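Local coordinates for protein glucoamylase (Thermoanaerobacterium thermosaccharolyticum, PDB 1LF6) that hydrolyses alpha-1,4-linked glucans such as starch, probably releasing beta-D-glucose stepwise from the non-reducing ends, as a bacterial glucoamylase of glycoside hydrolase family 15, at residues Met180-Asp184 / Asn185-Ala189; Thr281-Cys284 / Asn285-Asn289; Leu365-Leu368 / Ala369-Lys373; Lys473-Glu476 / Lys477-Asn480. All coordinates share one frame; numbering follows the deposited sequence.

Four local contacts illustrate how neighbouring side chains take on the character of their place in the fold. Contact 1 is a beta hairpin of the sandwich, with a buried base and a more exposed turn. Contact 2 closes a helix between the sandwich and the barrel, and is partly buried. Contacts 3 and 4 belong to helices of the catalytic (alpha/alpha) barrel, their centres about 24 Å apart; both helices touch helix 414-428. Contact 3 is the buried one and mostly apolar, whereas contact 4 lies nearer the periphery and carries charges. Contacts 1 and 4 stand on opposite sides of the chain's centre, about 55 Å apart between centres.

Contact 1 (Met180-Asp184 / Asn185-Ala189); sequences MAKRD and NVYTA
Lys182 and Tyr187 lie side by side and point the same way, the aliphatic part of the lysine running along the tyrosine ring. Lys182 CB sits over one face, 3.8 Å from the ring centroid in a CH-pi contact. Lys182 CG sits between its own backbone N and carbonyl carbon (chi1 63°), and bends at chi2 and chi3 bring the chain back to the ring, with CE 3.2 Å from Tyr187 OH. The pair belongs to a beta hairpin with a two-residue loop, whose strands, 180-183 and 186-189, run antiparallel at 169° and are joined by a type II' turn from Arg183 to Val186. At the turn Val186 N binds Arg183 O from well above the carbonyl plane; further down, Thr188 N reaches Ala181 O at 2.9 Å.

Met180 shares the face of Lys182 and Tyr187. Bends at chi2 and chi3 curl its chain back, and SD rests 3.6 Å from Ala189 CB. On the reverse face Ala181 CB packs tightly against Thr188 OG1, at 3.1 Å, and that hydroxyl is hydrogen-bonded to Tyr155 OH of the second sheet. Asn185 OD1 takes a bond from Lys160 NZ. With an alanine in place of Tyr187, the lysine's methylenes would probably lose their aromatic cover and its end would be free to swing.

The chemistry is thus divided: the backbone bonds fix the register, Met180 and Ala189 form an apolar base against helix 254-266, and near the turn a lysine keeps its methylenes on an aromatic face while its ammonium lies toward the ring's polar end.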
loop_
_atom_site.group_PDB
_atom_site.type_symbol
_atom_site.label_atom_id
_atom_site.label_comp_id
_atom_site.label_asym_id
_atom_site.label_seq_id
_atom_site.Cartn_x
_atom_site.Cartn_y
_atom_site.Cartn_z
ATOM N N MET A 180 -1.755 -26.559 -12.132
ATOM C CA MET A 180 -2.894 -26.062 -11.373
ATOM C C MET A 180 -2.642 -26.007 -9.871
ATOM O O MET A 180 -1.831 -26.762 -9.335
ATOM C CB MET A 180 -4.116 -26.948 -11.632
ATOM C CG MET A 180 -4.367 -27.264 -13.098
ATOM S SD MET A 180 -4.717 -25.797 -14.077
ATOM C CE MET A 180 -6.339 -25.380 -13.432
ATOM N N ALA A 181 -3.359 -25.110 -9.200
ATOM C CA ALA A 181 -3.261 -24.952 -7.755
ATOM C C ALA A 181 -4.638 -24.554 -7.251
ATOM O O ALA A 181 -5.362 -23.819 -7.924
ATOM C CB ALA A 181 -2.239 -23.877 -7.403
ATOM N N LYS A 182 -5.011 -25.043 -6.074
ATOM C CA LYS A 182 -6.316 -24.707 -5.534
ATOM C C LYS A 182 -6.383 -24.761 -4.018
ATOM O O LYS A 182 -5.543 -25.373 -3.353
ATOM C CB LYS A 182 -7.384 -25.631 -6.134
ATOM C CG LYS A 182 -7.203 -27.108 -5.806
ATOM C CD LYS A 182 -8.147 -27.570 -4.701
ATOM C CE LYS A 182 -9.589 -27.609 -5.184
ATOM N NZ LYS A 182 -10.520 -28.082 -4.126
ATOM N N ARG A 183 -7.390 -24.083 -3.487
ATOM C CA ARG A 183 -7.659 -24.030 -2.061
ATOM C C ARG A 183 -9.041 -23.405 -1.974
ATOM O O ARG A 183 -9.239 -22.262 -2.383
ATOM C CB ARG A 183 -6.648 -23.153 -1.324
ATOM C CG ARG A 183 -6.709 -23.361 0.178
ATOM C CD ARG A 183 -6.345 -22.117 0.962
ATOM N NE ARG A 183 -6.962 -22.173 2.284
ATOM C CZ ARG A 183 -7.061 -21.143 3.118
ATOM N NH1 ARG A 183 -7.646 -21.305 4.296
ATOM N NH2 ARG A 183 -6.577 -19.955 2.780
ATOM N N ASP A 184 -9.995 -24.163 -1.451
ATOM C CA ASP A 184 -11.366 -23.694 -1.352
ATOM C C ASP A 184 -11.898 -23.407 -2.754
ATOM O O ASP A 184 -11.738 -24.220 -3.663
ATOM C CB ASP A 184 -11.462 -22.435 -0.480
ATOM C CG ASP A 184 -11.262 -22.732 0.994
ATOM O OD1 ASP A 184 -11.824 -23.740 1.476
ATOM O OD2 ASP A 184 -10.555 -21.962 1.676
ATOM N N ASN A 185 -12.519 -22.248 -2.931
ATOM C CA ASN A 185 -13.091 -21.880 -4.220
ATOM C C ASN A 185 -12.136 -21.129 -5.147
ATOM O O ASN A 185 -12.566 -20.584 -6.163
ATOM C CB ASN A 185 -14.336 -21.028 -3.990
ATOM C CG ASN A 185 -14.039 -19.789 -3.173
ATOM O OD1 ASN A 185 -13.576 -19.877 -2.034
ATOM N ND2 ASN A 185 -14.299 -18.620 -3.753
ATOM N N VAL A 186 -10.850 -21.099 -4.816
ATOM C CA VAL A 186 -9.898 -20.383 -5.658
ATOM C C VAL A 186 -8.922 -21.291 -6.397
ATOM O O VAL A 186 -8.174 -22.049 -5.782
ATOM C CB VAL A 186 -9.087 -19.359 -4.832
ATOM C CG1 VAL A 186 -8.116 -18.612 -5.739
ATOM C CG2 VAL A 186 -10.029 -18.384 -4.146
ATOM N N TYR A 187 -8.924 -21.195 -7.724
ATOM C CA TYR A 187 -8.042 -22.005 -8.563
ATOM C C TYR A 187 -7.134 -21.133 -9.424
ATOM O O TYR A 187 -7.533 -20.060 -9.880
ATOM C CB TYR A 187 -8.863 -22.899 -9.504
ATOM C CG TYR A 187 -9.717 -23.948 -8.829
ATOM C CD1 TYR A 187 -9.368 -25.297 -8.887
ATOM C CD2 TYR A 187 -10.888 -23.598 -8.160
ATOM C CE1 TYR A 187 -10.166 -26.274 -8.297
ATOM C CE2 TYR A 187 -11.694 -24.567 -7.564
ATOM C CZ TYR A 187 -11.327 -25.901 -7.637
ATOM O OH TYR A 187 -12.123 -26.855 -7.043
ATOM N N THR A 188 -5.915 -21.608 -9.651
ATOM C CA THR A 188 -4.962 -20.903 -10.494
ATOM C C THR A 188 -4.448 -21.874 -11.550
ATOM O O THR A 188 -4.314 -23.077 -11.301
ATOM C CB THR A 188 -3.755 -20.361 -9.696
ATOM O OG1 THR A 188 -2.923 -21.450 -9.271
ATOM C CG2 THR A 188 -4.234 -19.572 -8.482
ATOM N N ALA A 189 -4.164 -21.341 -12.731
ATOM C CA ALA A 189 -3.663 -22.142 -13.836
ATOM C C ALA A 189 -2.447 -21.452 -14.435
ATOM O O ALA A 189 -2.535 -20.311 -14.890
ATOM C CB ALA A 189 -4.752 -22.305 -14.891
#

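Contact 2 (Thr281-Cys284 / Asn285-Asn289); sequences TKYC and NTLNN
Leu287 overlaps the outer part of the Tyr283 ring, its CD2 lying 3.8 Å from CZ and 3.7 Å from OH of that tyrosine, while CD1 comes to 3.9 Å from CE1. The two side chains cross obliquely at the C-terminal end of helix 269-284, where the chain leaves the helix through a type I beta turn from Cys284 to Leu287. This helix is the second of two after the last sandwich strand, and the loop after it leads to helix 296-306 of the catalytic barrel. Tyr283 can meet the leucine because its CG is anti to the backbone N (chi1 171°), which carries the ring forward along the helix. Its hydroxyl is held by Asp357 OD1, and Phe352 and Ala355 of helix 342-355 pack against the tyrosine and the leucine respectively, so the overlap joins the helix end to the barrel.

On another side of the helix Thr281 and Asn285 run alongside each other, the threonine CG2 3.4 Å from the amide ND2. The amide oxygen of Asn285 accepts a bond from Lys103 NZ, and Thr281 OG1 turns back to Ile277 O. A regular helical bond joins Asn285 N to Thr281 O, nearly along the C=O axis. Beyond it Cys284 O receives Leu287 N at 3.0 Å, with the donor 58° out of the carbonyl plane. One ordered water spans the turn, donating to Cys284 O at 2.8 Å and to Leu287 O at 2.6 Å.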
loop_
_atom_site.group_PDB
_atom_site.type_symbol
_atom_site.label_atom_id
_atom_site.label_comp_id
_atom_site.label_asym_id
_atom_site.label_seq_id
_atom_site.Cartn_x
_atom_site.Cartn_y
_atom_site.Cartn_z
ATOM N N THR A 281 -3.857 5.022 -19.815
ATOM C CA THR A 281 -3.544 6.325 -20.386
ATOM C C THR A 281 -4.809 7.170 -20.418
ATOM O O THR A 281 -4.785 8.361 -20.108
ATOM C CB THR A 281 -2.981 6.176 -21.813
ATOM O OG1 THR A 281 -1.840 5.313 -21.781
ATOM C CG2 THR A 281 -2.552 7.526 -22.367
ATOM N N LYS A 282 -5.917 6.537 -20.782
ATOM C CA LYS A 282 -7.210 7.206 -20.842
ATOM C C LYS A 282 -7.534 7.837 -19.489
ATOM O O LYS A 282 -8.021 8.970 -19.408
ATOM C CB LYS A 282 -8.295 6.191 -21.201
ATOM C CG LYS A 282 -9.699 6.758 -21.202
ATOM C CD LYS A 282 -10.719 5.661 -21.430
ATOM C CE LYS A 282 -12.125 6.226 -21.484
ATOM N NZ LYS A 282 -13.119 5.153 -21.770
ATOM N N TYR A 283 -7.269 7.092 -18.424
ATOM C CA TYR A 283 -7.528 7.592 -17.083
ATOM C C TYR A 283 -6.627 8.766 -16.735
ATOM O O TYR A 283 -7.099 9.772 -16.218
ATOM C CB TYR A 283 -7.343 6.490 -16.040
ATOM C CG TYR A 283 -7.394 7.028 -14.629
ATOM C CD1 TYR A 283 -6.246 7.081 -13.835
ATOM C CD2 TYR A 283 -8.585 7.525 -14.099
ATOM C CE1 TYR A 283 -6.288 7.618 -12.542
ATOM C CE2 TYR A 283 -8.638 8.063 -12.815
ATOM C CZ TYR A 283 -7.489 8.105 -12.041
ATOM O OH TYR A 283 -7.546 8.618 -10.766
ATOM N N CYS A 284 -5.334 8.642 -17.019
ATOM C CA CYS A 284 -4.397 9.719 -16.713
ATOM C C CYS A 284 -4.780 11.015 -17.408
ATOM O O CYS A 284 -4.691 12.094 -16.817
ATOM C CB CYS A 284 -2.972 9.337 -17.117
ATOM S SG CYS A 284 -2.221 8.066 -16.083
ATOM N N ASN A 285 -5.214 10.904 -18.660
ATOM C CA ASN A 285 -5.582 12.082 -19.436
ATOM C C ASN A 285 -6.893 12.709 -19.006
ATOM O O ASN A 285 -7.308 13.734 -19.540
ATOM C CB ASN A 285 -5.618 11.748 -20.927
ATOM C CG ASN A 285 -4.243 11.455 -21.478
ATOM O OD1 ASN A 285 -3.254 12.036 -21.032
ATOM N ND2 ASN A 285 -4.170 10.561 -22.455
ATOM N N THR A 286 -7.543 12.092 -18.031
ATOM C CA THR A 286 -8.791 12.615 -17.517
ATOM C C THR A 286 -8.466 13.506 -16.313
ATOM O O THR A 286 -9.304 14.277 -15.847
ATOM C CB THR A 286 -9.729 11.459 -17.091
ATOM O OG1 THR A 286 -11.090 11.885 -17.204
ATOM C CG2 THR A 286 -9.467 11.042 -15.651
ATOM N N LEU A 287 -7.224 13.412 -15.842
ATOM C CA LEU A 287 -6.761 14.171 -14.678
ATOM C C LEU A 287 -6.171 15.535 -15.023
ATOM O O LEU A 287 -5.691 15.753 -16.134
ATOM C CB LEU A 287 -5.701 13.357 -13.924
ATOM C CG LEU A 287 -6.044 11.907 -13.543
ATOM C CD1 LEU A 287 -4.816 11.250 -12.933
ATOM C CD2 LEU A 287 -7.205 11.872 -12.566
ATOM N N ASN A 288 -6.204 16.450 -14.058
ATOM C CA ASN A 288 -5.636 17.779 -14.257
ATOM C C ASN A 288 -4.140 17.622 -14.523
ATOM O O ASN A 288 -3.467 16.815 -13.875
ATOM C CB ASN A 288 -5.830 18.649 -13.009
ATOM C CG ASN A 288 -7.290 18.807 -12.627
ATOM O OD1 ASN A 288 -8.128 19.174 -13.454
ATOM N ND2 ASN A 288 -7.601 18.543 -11.365
ATOM N N ASN A 289 -3.619 18.388 -15.474
ATOM C CA ASN A 289 -2.200 18.319 -15.798
ATOM C C ASN A 289 -1.490 19.579 -15.328
ATOM O O ASN A 289 -0.292 19.744 -15.539
ATOM C CB ASN A 289 -1.999 18.136 -17.306
ATOM C CG ASN A 289 -2.600 19.269 -18.122
ATOM O OD1 ASN A 289 -2.350 20.445 -17.856
ATOM N ND2 ASN A 289 -3.389 18.915 -19.130
HETATM O O HOH W 1 -3.714 14.639 -17.298
#

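Contact 3 (Leu365-Leu368 / Ala369-Lys373); sequences LDYL and AKVVK
Tyr367 O receives two backbone N-H groups: Val371 N, 3.1 Å away and in the carbonyl plane, and Lys370 N, whose bond is weak because the N-H points well aside (121°). The lysine amide thereby divides itself, since it also donates to Asp366 O from above that carbonyl's plane. One residue on, Val372 N binds Leu368 O at 2.9 Å, and the CG2 methyl of the same valine lies 3.3 Å from that oxygen.

The side chains one turn apart meet more lightly. Val371 places CG2 3.9 Å from Tyr367 CE2, the two side chains crossing at a slant. With the tyrosine CG anti to the backbone N (chi1 172°), the ring leans along the helix toward the valine, and its hydroxyl reaches Thr382 OG1. All this lies within helix 358-375, one of the helices of the (alpha/alpha) barrel that forms the catalytic domain of family 15 glucoamylases. Its buried faces are shared out among several neighbours: Tyr367 and Leu368 rest on Leu345 of helix 342-355, Leu365 and Leu368 touch helix 395-407, and Val372 packs on Leu417, Pro420 and Leu421 of helix 414-428. Ala369, with only a methyl, sets CB 3.5 Å from Asp366 O. The carboxylate of that aspartate turns from the helix to form a salt bridge through OD2 with Arg410 NH2.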
loop_
_atom_site.group_PDB
_atom_site.type_symbol
_atom_site.label_atom_id
_atom_site.label_comp_id
_atom_site.label_asym_id
_atom_site.label_seq_id
_atom_site.Cartn_x
_atom_site.Cartn_y
_atom_site.Cartn_z
ATOM N N LEU A 365 -16.376 8.006 -0.350
ATOM C CA LEU A 365 -17.255 8.593 0.658
ATOM C C LEU A 365 -18.485 7.713 0.833
ATOM O O LEU A 365 -18.919 7.452 1.961
ATOM C CB LEU A 365 -17.686 10.009 0.265
ATOM C CG LEU A 365 -18.571 10.752 1.272
ATOM C CD1 LEU A 365 -17.858 10.854 2.613
ATOM C CD2 LEU A 365 -18.907 12.146 0.743
ATOM N N ASP A 366 -19.045 7.253 -0.281
ATOM C CA ASP A 366 -20.220 6.390 -0.229
ATOM C C ASP A 366 -19.909 5.063 0.457
ATOM O O ASP A 366 -20.792 4.438 1.043
ATOM C CB ASP A 366 -20.758 6.158 -1.640
ATOM C CG ASP A 366 -21.566 7.334 -2.142
ATOM O OD1 ASP A 366 -21.432 7.688 -3.331
ATOM O OD2 ASP A 366 -22.339 7.902 -1.340
ATOM N N TYR A 367 -18.652 4.633 0.383
ATOM C CA TYR A 367 -18.242 3.400 1.045
ATOM C C TYR A 367 -18.366 3.644 2.550
ATOM O O TYR A 367 -18.922 2.826 3.283
ATOM C CB TYR A 367 -16.787 3.066 0.702
ATOM C CG TYR A 367 -16.231 1.907 1.501
ATOM C CD1 TYR A 367 -16.525 0.591 1.152
ATOM C CD2 TYR A 367 -15.444 2.129 2.633
ATOM C CE1 TYR A 367 -16.052 -0.482 1.912
ATOM C CE2 TYR A 367 -14.967 1.062 3.403
ATOM C CZ TYR A 367 -15.277 -0.239 3.036
ATOM O OH TYR A 367 -14.827 -1.296 3.795
ATOM N N LEU A 368 -17.848 4.785 3.000
ATOM C CA LEU A 368 -17.885 5.159 4.413
ATOM C C LEU A 368 -19.320 5.330 4.914
ATOM O O LEU A 368 -19.633 5.015 6.066
ATOM C CB LEU A 368 -17.105 6.459 4.629
ATOM C CG LEU A 368 -15.588 6.404 4.407
ATOM C CD1 LEU A 368 -15.020 7.803 4.485
ATOM C CD2 LEU A 368 -14.940 5.509 5.452
ATOM N N ALA A 369 -20.186 5.849 4.049
ATOM C CA ALA A 369 -21.586 6.046 4.401
ATOM C C ALA A 369 -22.207 4.686 4.696
ATOM O O ALA A 369 -23.039 4.551 5.593
ATOM C CB ALA A 369 -22.330 6.725 3.247
ATOM N N LYS A 370 -21.782 3.681 3.938
ATOM C CA LYS A 370 -22.274 2.318 4.100
ATOM C C LYS A 370 -21.784 1.777 5.447
ATOM O O LYS A 370 -22.510 1.071 6.154
ATOM C CB LYS A 370 -21.751 1.451 2.948
ATOM C CG LYS A 370 -22.615 0.247 2.576
ATOM C CD LYS A 370 -22.777 -0.736 3.725
ATOM C CE LYS A 370 -23.509 -2.002 3.289
ATOM N NZ LYS A 370 -22.722 -2.777 2.289
ATOM N N VAL A 371 -20.549 2.117 5.806
ATOM C CA VAL A 371 -19.991 1.660 7.071
ATOM C C VAL A 371 -20.781 2.246 8.243
ATOM O O VAL A 371 -21.123 1.536 9.191
ATOM C CB VAL A 371 -18.491 2.050 7.204
ATOM C CG1 VAL A 371 -18.003 1.775 8.614
ATOM C CG2 VAL A 371 -17.652 1.246 6.216
ATOM N N VAL A 372 -21.078 3.539 8.171
ATOM C CA VAL A 372 -21.821 4.198 9.236
ATOM C C VAL A 372 -23.239 3.642 9.329
ATOM O O VAL A 372 -23.795 3.515 10.420
ATOM C CB VAL A 372 -21.884 5.728 9.021
ATOM C CG1 VAL A 372 -22.712 6.378 10.123
ATOM C CG2 VAL A 372 -20.477 6.306 9.016
ATOM N N LYS A 373 -23.818 3.292 8.188
ATOM C CA LYS A 373 -25.168 2.744 8.184
ATOM C C LYS A 373 -25.222 1.431 8.961
ATOM O O LYS A 373 -26.161 1.185 9.712
ATOM C CB LYS A 373 -25.650 2.507 6.755
ATOM C CG LYS A 373 -27.076 1.981 6.696
ATOM C CD LYS A 373 -27.418 1.427 5.330
ATOM C CE LYS A 373 -28.806 0.798 5.335
ATOM N NZ LYS A 373 -29.082 0.088 4.058
#

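Contact 4 (Lys473-Glu476 / Lys477-Asn480); sequences KYQE and KADN
Gln475 and Asp479, one helical turn apart, bring their polar ends within 3.5 Å of each other, NE2 to OD2. The two chains cross at a slant, amide and carboxylate planes 48° apart. A bend at chi2 (-61°) folds the glutamine forward along the helix, which also sets NE2 3.9 Å from the Ala478 methyl. On the aspartate, CG stands beside its own backbone N and anti to the carbonyl carbon (chi1 -70°), a position that leans the carboxylate back over the preceding turn, with CG 3.2 Å from Gln475 O. That same oxygen accepts Asp479 N at 2.8 Å, the shortest of the four i to i+4 backbone bonds here; Ala478 N to Tyr474 O follows at 2.9 Å.

Around this first shell stand the groups that hold the carboxylate. Asp479 OD1 forms a salt bridge with Arg681 NH1, and OD2 accepts a hydrogen bond from Tyr682 OH, so both oxygens are engaged by helix 676-682. Were an asparagine to replace Asp479, Arg681 would probably lose this counter-charge, weakening the tie to the C-terminal helix. Away from this pair, Lys473 and Lys477 keep their ammonium groups 5.6 Å apart, like charges that are likely to repel mildly.

In the alpha-helical barrel of the catalytic domain, helix 468-489 thus lies among three others: Tyr474 packs on helix 414-428 and bonds Asp423, Gln475 and Ala478 touch Thr456 of helix 445-464, and helix 676-682 meets the side bearing Gln475, Ala478 and Asp479.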
loop_
_atom_site.group_PDB
_atom_site.type_symbol
_atom_site.label_atom_id
_atom_site.label_comp_id
_atom_site.label_asym_id
_atom_site.label_seq_id
_atom_site.Cartn_x
_atom_site.Cartn_y
_atom_site.Cartn_z
ATOM N N LYS A 473 -25.637 23.479 17.811
ATOM C CA LYS A 473 -25.061 22.535 18.765
ATOM C C LYS A 473 -23.643 22.111 18.361
ATOM O O LYS A 473 -22.718 22.123 19.177
ATOM C CB LYS A 473 -25.967 21.306 18.853
ATOM C CG LYS A 473 -25.493 20.225 19.803
ATOM C CD LYS A 473 -26.497 19.072 19.838
ATOM C CE LYS A 473 -26.021 17.942 20.729
ATOM N NZ LYS A 473 -25.719 18.414 22.110
ATOM N N TYR A 474 -23.486 21.735 17.097
ATOM C CA TYR A 474 -22.200 21.304 16.573
ATOM C C TYR A 474 -21.153 22.410 16.650
ATOM O O TYR A 474 -20.061 22.196 17.170
ATOM C CB TYR A 474 -22.362 20.841 15.124
ATOM C CG TYR A 474 -23.202 19.593 14.966
ATOM C CD1 TYR A 474 -23.851 19.316 13.768
ATOM C CD2 TYR A 474 -23.348 18.684 16.018
ATOM C CE1 TYR A 474 -24.629 18.169 13.615
ATOM C CE2 TYR A 474 -24.125 17.530 15.874
ATOM C CZ TYR A 474 -24.764 17.284 14.666
ATOM O OH TYR A 474 -25.553 16.159 14.522
ATOM N N GLN A 475 -21.489 23.595 16.143
ATOM C CA GLN A 475 -20.554 24.716 16.161
ATOM C C GLN A 475 -20.148 25.159 17.552
ATOM O O GLN A 475 -18.985 25.484 17.781
ATOM C CB GLN A 475 -21.122 25.913 15.406
ATOM C CG GLN A 475 -20.874 25.861 13.916
ATOM C CD GLN A 475 -19.395 25.850 13.530
ATOM O OE1 GLN A 475 -19.067 25.701 12.359
ATOM N NE2 GLN A 475 -18.504 26.008 14.508
ATOM N N GLU A 476 -21.102 25.187 18.476
ATOM C CA GLU A 476 -20.804 25.580 19.848
ATOM C C GLU A 476 -19.766 24.633 20.444
ATOM O O GLU A 476 -18.840 25.062 21.130
ATOM C CB GLU A 476 -22.073 25.554 20.702
ATOM C CG GLU A 476 -22.774 26.899 20.812
ATOM C CD GLU A 476 -24.084 26.816 21.578
ATOM O OE1 GLU A 476 -24.083 26.272 22.701
ATOM O OE2 GLU A 476 -25.113 27.299 21.059
ATOM N N LYS A 477 -19.939 23.343 20.181
ATOM C CA LYS A 477 -19.021 22.333 20.679
ATOM C C LYS A 477 -17.654 22.565 20.037
ATOM O O LYS A 477 -16.631 22.611 20.723
ATOM C CB LYS A 477 -19.543 20.937 20.327
ATOM C CG LYS A 477 -18.829 19.793 21.029
ATOM C CD LYS A 477 -19.050 19.819 22.544
ATOM C CE LYS A 477 -20.503 19.586 22.912
ATOM N NZ LYS A 477 -20.698 19.522 24.390
ATOM N N ALA A 478 -17.647 22.735 18.718
ATOM C CA ALA A 478 -16.412 22.962 17.974
ATOM C C ALA A 478 -15.639 24.162 18.513
ATOM O O ALA A 478 -14.422 24.091 18.700
ATOM C CB ALA A 478 -16.729 23.162 16.490
ATOM N N ASP A 479 -16.349 25.260 18.760
ATOM C CA ASP A 479 -15.730 26.472 19.277
ATOM C C ASP A 479 -15.143 26.237 20.666
ATOM O O ASP A 479 -14.054 26.723 20.984
ATOM C CB ASP A 479 -16.753 27.610 19.345
ATOM C CG ASP A 479 -17.159 28.122 17.968
ATOM O OD1 ASP A 479 -18.039 29.002 17.907
ATOM O OD2 ASP A 479 -16.599 27.656 16.951
ATOM N N ASN A 480 -15.876 25.495 21.491
ATOM C CA ASN A 480 -15.432 25.190 22.845
ATOM C C ASN A 480 -14.153 24.358 22.814
ATOM O O ASN A 480 -13.155 24.706 23.452
ATOM C CB ASN A 480 -16.531 24.432 23.600
ATOM C CG ASN A 480 -16.096 24.010 24.994
ATOM O OD1 ASN A 480 -15.757 24.849 25.832
ATOM N ND2 ASN A 480 -16.102 22.708 25.249
#